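Local coordinates for protein quinoline 2-oxidoreductase large subunit (Pseudomonas putida, PDB 1T3Q) that oxidises quinoline at carbon 2, as the large subunit of a molybdenum hydroxylase, carrying a molybdenum–pterin cytosine dinucleotide cofactor, at residues B[72-83]-B[267-275]; B[333-341]-B[354-362]. All coordinates share one frame; numbering follows the deposited sequence.

Contact 1 of 2, residues B[72-83]-B[267-275]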
# COMPACT_ATOMS: atom_id res chain seq x y z
N GLU B 72 5.18 -24.97 -0.18
CA GLU B 72 3.73 -24.91 -0.23
C GLU B 72 3.16 -25.42 -1.55
O GLU B 72 1.99 -25.78 -1.63
CB GLU B 72 3.27 -23.47 -0.01
CG GLU B 72 3.66 -22.91 1.34
CD GLU B 72 2.91 -23.58 2.48
OE1 GLU B 72 3.46 -23.64 3.60
OE2 GLU B 72 1.77 -24.04 2.25
N LEU B 73 3.99 -25.46 -2.58
CA LEU B 73 3.50 -25.88 -3.88
C LEU B 73 4.59 -26.12 -4.90
O LEU B 73 5.63 -25.45 -4.88
CB LEU B 73 2.53 -24.80 -4.40
CG LEU B 73 1.92 -24.84 -5.81
CD1 LEU B 73 0.80 -23.82 -5.88
CD2 LEU B 73 2.98 -24.55 -6.86
N VAL B 74 4.36 -27.08 -5.79
CA VAL B 74 5.30 -27.38 -6.86
C VAL B 74 4.47 -27.68 -8.10
O VAL B 74 3.64 -28.59 -8.09
CB VAL B 74 6.19 -28.59 -6.54
CG1 VAL B 74 7.13 -28.86 -7.70
CG2 VAL B 74 6.99 -28.34 -5.27
N TRP B 75 4.68 -26.91 -9.17
CA TRP B 75 3.94 -27.10 -10.42
C TRP B 75 4.85 -27.50 -11.57
O TRP B 75 6.01 -27.10 -11.62
CB TRP B 75 3.24 -25.80 -10.83
CG TRP B 75 1.93 -25.51 -10.17
CD1 TRP B 75 1.23 -26.32 -9.31
CD2 TRP B 75 1.14 -24.33 -10.33
NE1 TRP B 75 0.06 -25.71 -8.94
CE2 TRP B 75 -0.02 -24.48 -9.55
CE3 TRP B 75 1.31 -23.14 -11.06
CZ2 TRP B 75 -1.01 -23.50 -9.48
CZ3 TRP B 75 0.32 -22.17 -10.99
CH2 TRP B 75 -0.82 -22.35 -10.20
N CYS B 76 4.31 -28.30 -12.48
CA CYS B 76 5.06 -28.68 -13.67
C CYS B 76 4.24 -28.11 -14.83
O CYS B 76 3.21 -27.47 -14.61
CB CYS B 76 5.19 -30.20 -13.78
SG CYS B 76 3.64 -31.10 -13.98
N GLY B 77 4.69 -28.33 -16.06
CA GLY B 77 3.99 -27.79 -17.21
C GLY B 77 2.52 -28.15 -17.33
O GLY B 77 1.71 -27.33 -17.78
N ALA B 78 2.17 -29.37 -16.94
CA ALA B 78 0.79 -29.84 -17.02
C ALA B 78 -0.14 -29.10 -16.06
O ALA B 78 -1.30 -28.85 -16.38
CB ALA B 78 0.73 -31.34 -16.74
N ASP B 79 0.37 -28.76 -14.89
CA ASP B 79 -0.42 -28.03 -13.90
C ASP B 79 -0.77 -26.65 -14.45
O ASP B 79 -1.91 -26.20 -14.35
CB ASP B 79 0.37 -27.86 -12.61
CG ASP B 79 0.66 -29.17 -11.92
OD1 ASP B 79 -0.30 -29.92 -11.66
OD2 ASP B 79 1.84 -29.45 -11.64
N VAL B 80 0.22 -25.99 -15.02
CA VAL B 80 0.02 -24.65 -15.57
C VAL B 80 -0.86 -24.66 -16.81
O VAL B 80 -1.73 -23.81 -16.97
CB VAL B 80 1.38 -24.00 -15.90
CG1 VAL B 80 1.17 -22.58 -16.39
CG2 VAL B 80 2.27 -24.00 -14.67
N ALA B 81 -0.64 -25.64 -17.68
CA ALA B 81 -1.41 -25.75 -18.92
C ALA B 81 -2.92 -25.72 -18.66
O ALA B 81 -3.69 -25.30 -19.53
CB ALA B 81 -1.02 -27.02 -19.66
N GLU B 82 -3.34 -26.17 -17.48
CA GLU B 82 -4.76 -26.19 -17.15
C GLU B 82 -5.28 -24.79 -16.84
O GLU B 82 -6.49 -24.54 -16.92
CB GLU B 82 -5.01 -27.08 -15.93
CG GLU B 82 -4.48 -28.50 -16.06
CD GLU B 82 -4.97 -29.40 -14.94
OE1 GLU B 82 -4.47 -30.55 -14.82
OE2 GLU B 82 -5.87 -28.97 -14.18
N LEU B 83 -4.38 -23.88 -16.51
CA LEU B 83 -4.76 -22.51 -16.16
C LEU B 83 -4.53 -21.51 -17.28
O LEU B 83 -5.23 -20.51 -17.38
CB LEU B 83 -4.00 -22.08 -14.90
CG LEU B 83 -4.19 -23.02 -13.71
CD1 LEU B 83 -3.26 -22.62 -12.57
CD2 LEU B 83 -5.65 -22.98 -13.25
N LEU B 267 2.75 -16.28 -14.09
CA LEU B 267 2.88 -17.33 -13.09
C LEU B 267 2.63 -16.86 -11.67
O LEU B 267 1.90 -17.52 -10.93
CB LEU B 267 4.25 -18.00 -13.19
CG LEU B 267 4.44 -18.90 -14.42
CD1 LEU B 267 5.89 -19.29 -14.55
CD2 LEU B 267 3.55 -20.15 -14.28
N VAL B 268 3.20 -15.73 -11.26
CA VAL B 268 2.95 -15.29 -9.89
C VAL B 268 1.48 -15.01 -9.64
O VAL B 268 0.98 -15.25 -8.54
CB VAL B 268 3.80 -14.05 -9.50
CG1 VAL B 268 5.27 -14.44 -9.44
CG2 VAL B 268 3.59 -12.92 -10.51
N CYS B 269 0.77 -14.52 -10.66
CA CYS B 269 -0.66 -14.25 -10.50
C CYS B 269 -1.40 -15.56 -10.31
O CYS B 269 -2.26 -15.68 -9.44
CB CYS B 269 -1.21 -13.52 -11.73
SG CYS B 269 -0.54 -11.86 -11.95
N LEU B 270 -1.06 -16.55 -11.13
CA LEU B 270 -1.69 -17.86 -11.04
C LEU B 270 -1.38 -18.51 -9.70
O LEU B 270 -2.25 -19.10 -9.07
CB LEU B 270 -1.20 -18.76 -12.19
CG LEU B 270 -1.63 -18.35 -13.60
CD1 LEU B 270 -0.99 -19.27 -14.62
CD2 LEU B 270 -3.15 -18.40 -13.72
N LEU B 271 -0.13 -18.39 -9.27
CA LEU B 271 0.31 -18.98 -8.01
C LEU B 271 -0.35 -18.32 -6.81
O LEU B 271 -0.79 -19.01 -5.88
CB LEU B 271 1.83 -18.89 -7.90
CG LEU B 271 2.61 -19.81 -8.85
CD1 LEU B 271 4.07 -19.39 -8.91
CD2 LEU B 271 2.47 -21.26 -8.38
N SER B 272 -0.43 -17.00 -6.81
CA SER B 272 -1.05 -16.30 -5.69
C SER B 272 -2.53 -16.64 -5.62
O SER B 272 -3.08 -16.81 -4.53
CB SER B 272 -0.88 -14.79 -5.82
OG SER B 272 -1.53 -14.14 -4.74
N ARG B 273 -3.19 -16.75 -6.77
CA ARG B 273 -4.61 -17.09 -6.75
C ARG B 273 -4.77 -18.50 -6.19
O ARG B 273 -5.66 -18.75 -5.39
CB ARG B 273 -5.20 -17.02 -8.16
CG ARG B 273 -6.70 -17.30 -8.20
CD ARG B 273 -7.29 -17.12 -9.60
NE ARG B 273 -6.68 -18.04 -10.56
CZ ARG B 273 -7.04 -18.14 -11.83
NH1 ARG B 273 -6.42 -19.01 -12.63
NH2 ARG B 273 -8.01 -17.38 -12.31
N ALA B 274 -3.90 -19.41 -6.60
CA ALA B 274 -3.97 -20.79 -6.15
C ALA B 274 -3.69 -20.97 -4.65
O ALA B 274 -4.34 -21.77 -3.99
CB ALA B 274 -3.00 -21.66 -6.96
N LEU B 275 -2.74 -20.20 -4.12
CA LEU B 275 -2.37 -20.33 -2.71
C LEU B 275 -3.08 -19.39 -1.74
O LEU B 275 -3.07 -19.63 -0.53
CB LEU B 275 -0.86 -20.14 -2.56
CG LEU B 275 0.04 -21.14 -3.30
CD1 LEU B 275 1.49 -20.67 -3.27
CD2 LEU B 275 -0.09 -22.52 -2.67
O HOH W 1 -6.58 -19.26 -15.39
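W75 reaches from the strand into helix 267-275 and lays its indole against L271, L270 and A274. From CB the ring is set by a first torsion of -82°, with CG anti to the carbonyl carbon. CD2 is the first ring atom to come near L271 CD2, and CE3 and CZ3 both close on that methyl, CE3 at 3.5 Å. L271 CD2 sits over the six-membered ring, 3.6 Å from its centroid and 20° off the normal, a CH-pi contact. L73 CD2 covers the same face and itself touches L271 CD2 at 3.7 Å. CZ3 meets L270 CB, which lies in the ring plane at its edge, and CH2 approaches L270 O. On the far side of the ring, W75 CZ2 ends 3.7 Å from A274 CB.

This is helix 263-275 packed on a mixed sheet at its outer strand 71-76, where E72 and L73 form a classic beta bulge opposite V120. An alanine here in place of W75 would remove the indole and would probably open a gap between strand and helix, leaving L271 CD2 without the ring face it lies on.

L275 CD2 comes within 3.6 Å of L73 CD1, and both L275 and L271 also touch V120. Past the strand, V80 CG1 meets L267 CD2 at 4.0 Å, and L83 CB rests on L270 CD2. A water bridges L83 O and R273 NH1, lying in the guanidinium plane at 2.8 Å from NH1.

Contact 2 of 2, residues B[333-341]-B[354-362]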
# COMPACT_ATOMS: atom_id res chain seq x y z
N GLN B 333 9.78 -11.54 -33.12
CA GLN B 333 11.08 -11.60 -33.77
C GLN B 333 11.27 -10.50 -34.81
O GLN B 333 12.37 -10.30 -35.32
CB GLN B 333 11.28 -12.99 -34.39
CG GLN B 333 11.28 -14.10 -33.34
CD GLN B 333 11.61 -15.47 -33.89
OE1 GLN B 333 11.63 -16.45 -33.15
NE2 GLN B 333 11.87 -15.55 -35.19
N LEU B 334 10.20 -9.76 -35.09
CA LEU B 334 10.28 -8.67 -36.07
C LEU B 334 11.00 -7.47 -35.46
O LEU B 334 11.31 -6.50 -36.16
CB LEU B 334 8.88 -8.25 -36.52
CG LEU B 334 7.99 -9.31 -37.16
CD1 LEU B 334 6.76 -8.64 -37.77
CD2 LEU B 334 8.77 -10.07 -38.23
N VAL B 335 11.28 -7.56 -34.16
CA VAL B 335 11.95 -6.47 -33.44
C VAL B 335 13.35 -6.16 -33.96
O VAL B 335 13.86 -5.06 -33.77
CB VAL B 335 11.99 -6.79 -31.91
CG1 VAL B 335 13.01 -7.87 -31.63
CG2 VAL B 335 12.28 -5.52 -31.12
N GLU B 336 13.98 -7.13 -34.63
CA GLU B 336 15.32 -6.90 -35.17
C GLU B 336 15.34 -6.58 -36.67
O GLU B 336 15.12 -5.44 -37.06
CB GLU B 336 16.22 -8.10 -34.87
CG GLU B 336 16.69 -8.15 -33.40
CD GLU B 336 17.74 -7.08 -33.09
OE1 GLU B 336 17.89 -6.70 -31.91
OE2 GLU B 336 18.43 -6.63 -34.03
N SER B 337 15.59 -7.58 -37.51
CA SER B 337 15.67 -7.38 -38.96
C SER B 337 14.49 -6.67 -39.63
O SER B 337 14.69 -5.78 -40.45
CB SER B 337 15.90 -8.73 -39.66
OG SER B 337 17.21 -9.21 -39.42
N HIS B 338 13.28 -7.08 -39.29
CA HIS B 338 12.09 -6.50 -39.90
C HIS B 338 12.01 -4.98 -39.75
O HIS B 338 11.98 -4.26 -40.75
CB HIS B 338 10.84 -7.16 -39.33
CG HIS B 338 9.59 -6.87 -40.10
ND1 HIS B 338 8.81 -5.75 -39.88
CD2 HIS B 338 8.98 -7.55 -41.10
CE1 HIS B 338 7.78 -5.76 -40.71
NE2 HIS B 338 7.86 -6.84 -41.46
N VAL B 339 11.98 -4.48 -38.52
CA VAL B 339 11.91 -3.04 -38.33
C VAL B 339 13.21 -2.36 -38.76
O VAL B 339 13.21 -1.20 -39.16
CB VAL B 339 11.59 -2.67 -36.87
CG1 VAL B 339 10.23 -3.21 -36.50
CG2 VAL B 339 12.67 -3.20 -35.94
N GLY B 340 14.32 -3.10 -38.68
CA GLY B 340 15.61 -2.56 -39.08
C GLY B 340 15.67 -2.22 -40.56
O GLY B 340 16.13 -1.14 -40.94
N ASN B 341 15.22 -3.15 -41.41
CA ASN B 341 15.25 -2.91 -42.84
C ASN B 341 14.34 -1.77 -43.27
O ASN B 341 14.57 -1.14 -44.31
CB ASN B 341 14.87 -4.18 -43.61
CG ASN B 341 16.05 -5.13 -43.79
OD1 ASN B 341 16.02 -6.03 -44.63
ND2 ASN B 341 17.09 -4.94 -42.98
N SER B 354 17.15 -3.09 -52.66
CA SER B 354 16.68 -4.46 -52.66
C SER B 354 17.03 -5.05 -51.31
O SER B 354 18.21 -5.24 -50.99
CB SER B 354 17.34 -5.28 -53.77
OG SER B 354 16.89 -6.62 -53.72
N GLU B 355 16.02 -5.31 -50.50
CA GLU B 355 16.27 -5.86 -49.18
C GLU B 355 15.25 -6.91 -48.80
O GLU B 355 14.13 -6.91 -49.30
CB GLU B 355 16.29 -4.75 -48.13
CG GLU B 355 15.02 -3.92 -47.99
CD GLU B 355 13.85 -4.69 -47.42
OE1 GLU B 355 14.05 -5.50 -46.48
OE2 GLU B 355 12.71 -4.48 -47.89
N GLU B 356 15.67 -7.79 -47.90
CA GLU B 356 14.79 -8.84 -47.41
C GLU B 356 15.11 -9.04 -45.94
O GLU B 356 16.27 -9.00 -45.53
CB GLU B 356 15.02 -10.15 -48.16
CG GLU B 356 13.98 -11.21 -47.83
CD GLU B 356 14.23 -12.53 -48.54
OE1 GLU B 356 13.31 -13.37 -48.59
OE2 GLU B 356 15.35 -12.74 -49.04
N SER B 357 14.06 -9.26 -45.16
CA SER B 357 14.17 -9.49 -43.73
C SER B 357 13.72 -10.92 -43.44
O SER B 357 12.62 -11.31 -43.82
CB SER B 357 13.27 -8.50 -42.98
OG SER B 357 13.27 -8.79 -41.60
N ILE B 358 14.57 -11.68 -42.76
CA ILE B 358 14.25 -13.07 -42.41
C ILE B 358 14.45 -13.29 -40.91
O ILE B 358 15.51 -12.99 -40.37
CB ILE B 358 15.17 -14.07 -43.16
CG1 ILE B 358 15.13 -13.81 -44.66
CG2 ILE B 358 14.73 -15.50 -42.86
CD1 ILE B 358 16.19 -14.56 -45.43
N ALA B 359 13.42 -13.83 -40.26
CA ALA B 359 13.49 -14.12 -38.83
C ALA B 359 13.35 -15.63 -38.70
O ALA B 359 12.37 -16.21 -39.16
CB ALA B 359 12.35 -13.43 -38.08
N VAL B 360 14.34 -16.28 -38.09
CA VAL B 360 14.29 -17.73 -37.94
C VAL B 360 14.30 -18.17 -36.48
O VAL B 360 14.95 -17.56 -35.63
CB VAL B 360 15.47 -18.43 -38.65
CG1 VAL B 360 15.40 -18.16 -40.14
CG2 VAL B 360 16.80 -17.96 -38.07
N ALA B 361 13.55 -19.23 -36.21
CA ALA B 361 13.47 -19.78 -34.87
C ALA B 361 14.69 -20.65 -34.61
O ALA B 361 15.14 -21.39 -35.50
CB ALA B 361 12.20 -20.59 -34.71
N THR B 362 15.24 -20.54 -33.41
CA THR B 362 16.39 -21.33 -33.00
C THR B 362 16.10 -21.78 -31.58
O THR B 362 15.23 -21.22 -30.92
CB THR B 362 17.69 -20.49 -33.00
OG1 THR B 362 17.53 -19.38 -32.11
CG2 THR B 362 18.00 -19.96 -34.39
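Q333 and A359 face each other at one end of the contact, with CA atoms 6.1 Å apart, while H338 and S357 come closer, at 5.3 Å. Helix 337-341 runs almost antiparallel to strand 354-360, at 162°, and their axes approach to 7.5 Å. The two are parts of a beta-alpha-beta unit: strand 312-322 leads into helix 337-342, and strand 352-360 returns parallel to the first strand.

S357 sits under the first turn of the helix. With its OG anti to the backbone N (chi1 175°), the hydroxyl is carried up to the helix backbone, 2.9 Å from H338 N, though the angle there is too poor for a hydrogen bond. The same S357 OG lies 3.3 Å from S337 CB. S337 OG turns to the neighbouring strand, where it is hydrogen-bonded to S319 and T321. Beside this, the L334 CD1 methyl covers one face of the H338 ring, over its centre. Further along, A359 CB packs on Q333 CB at 3.9 Å, methyl against methylene.

N341 meets E355 at the other end. The E355 chain is bent at its second torsion, and its OE1 comes to 3.3 Å from N341 CB. Amide and carboxylate planes stand nearly perpendicular, 87° apart, and the end of the amide also comes close to E356 O. The other carboxylate oxygen, E355 OE2, accepts a hydrogen bond from R171 N.

The small S357 probably lets the first turn of the helix lie this close to the strand, and A359 does the same for the turn at Q333. The buried polar groups look outward for pairing: S337 to strand 312-322 and E355 to the R171 backbone, which would probably ease the cost of burying that carboxylate.

How the contacts relate
Contact 1 and contact 2 follow one another along the chain, the first closing at 275 before the second opens at 333. Their centres are 35 Å apart and their nearest atoms about 19 Å, so they do not touch. They use different sheets: contact 1 covers the outer strand 71-76 of one mixed sheet, and contact 2 packs a helix on strand 352-360 of another. Contact 1 joins the hammerhead domain to the molybdopterin-binding domain, whereas contact 2 stays within the latter, its centre about 17 Å from the centre of the chain, against about 31 Å for contact 1. One thus links two sequence regions far out, and the other packs a crossover deep inside.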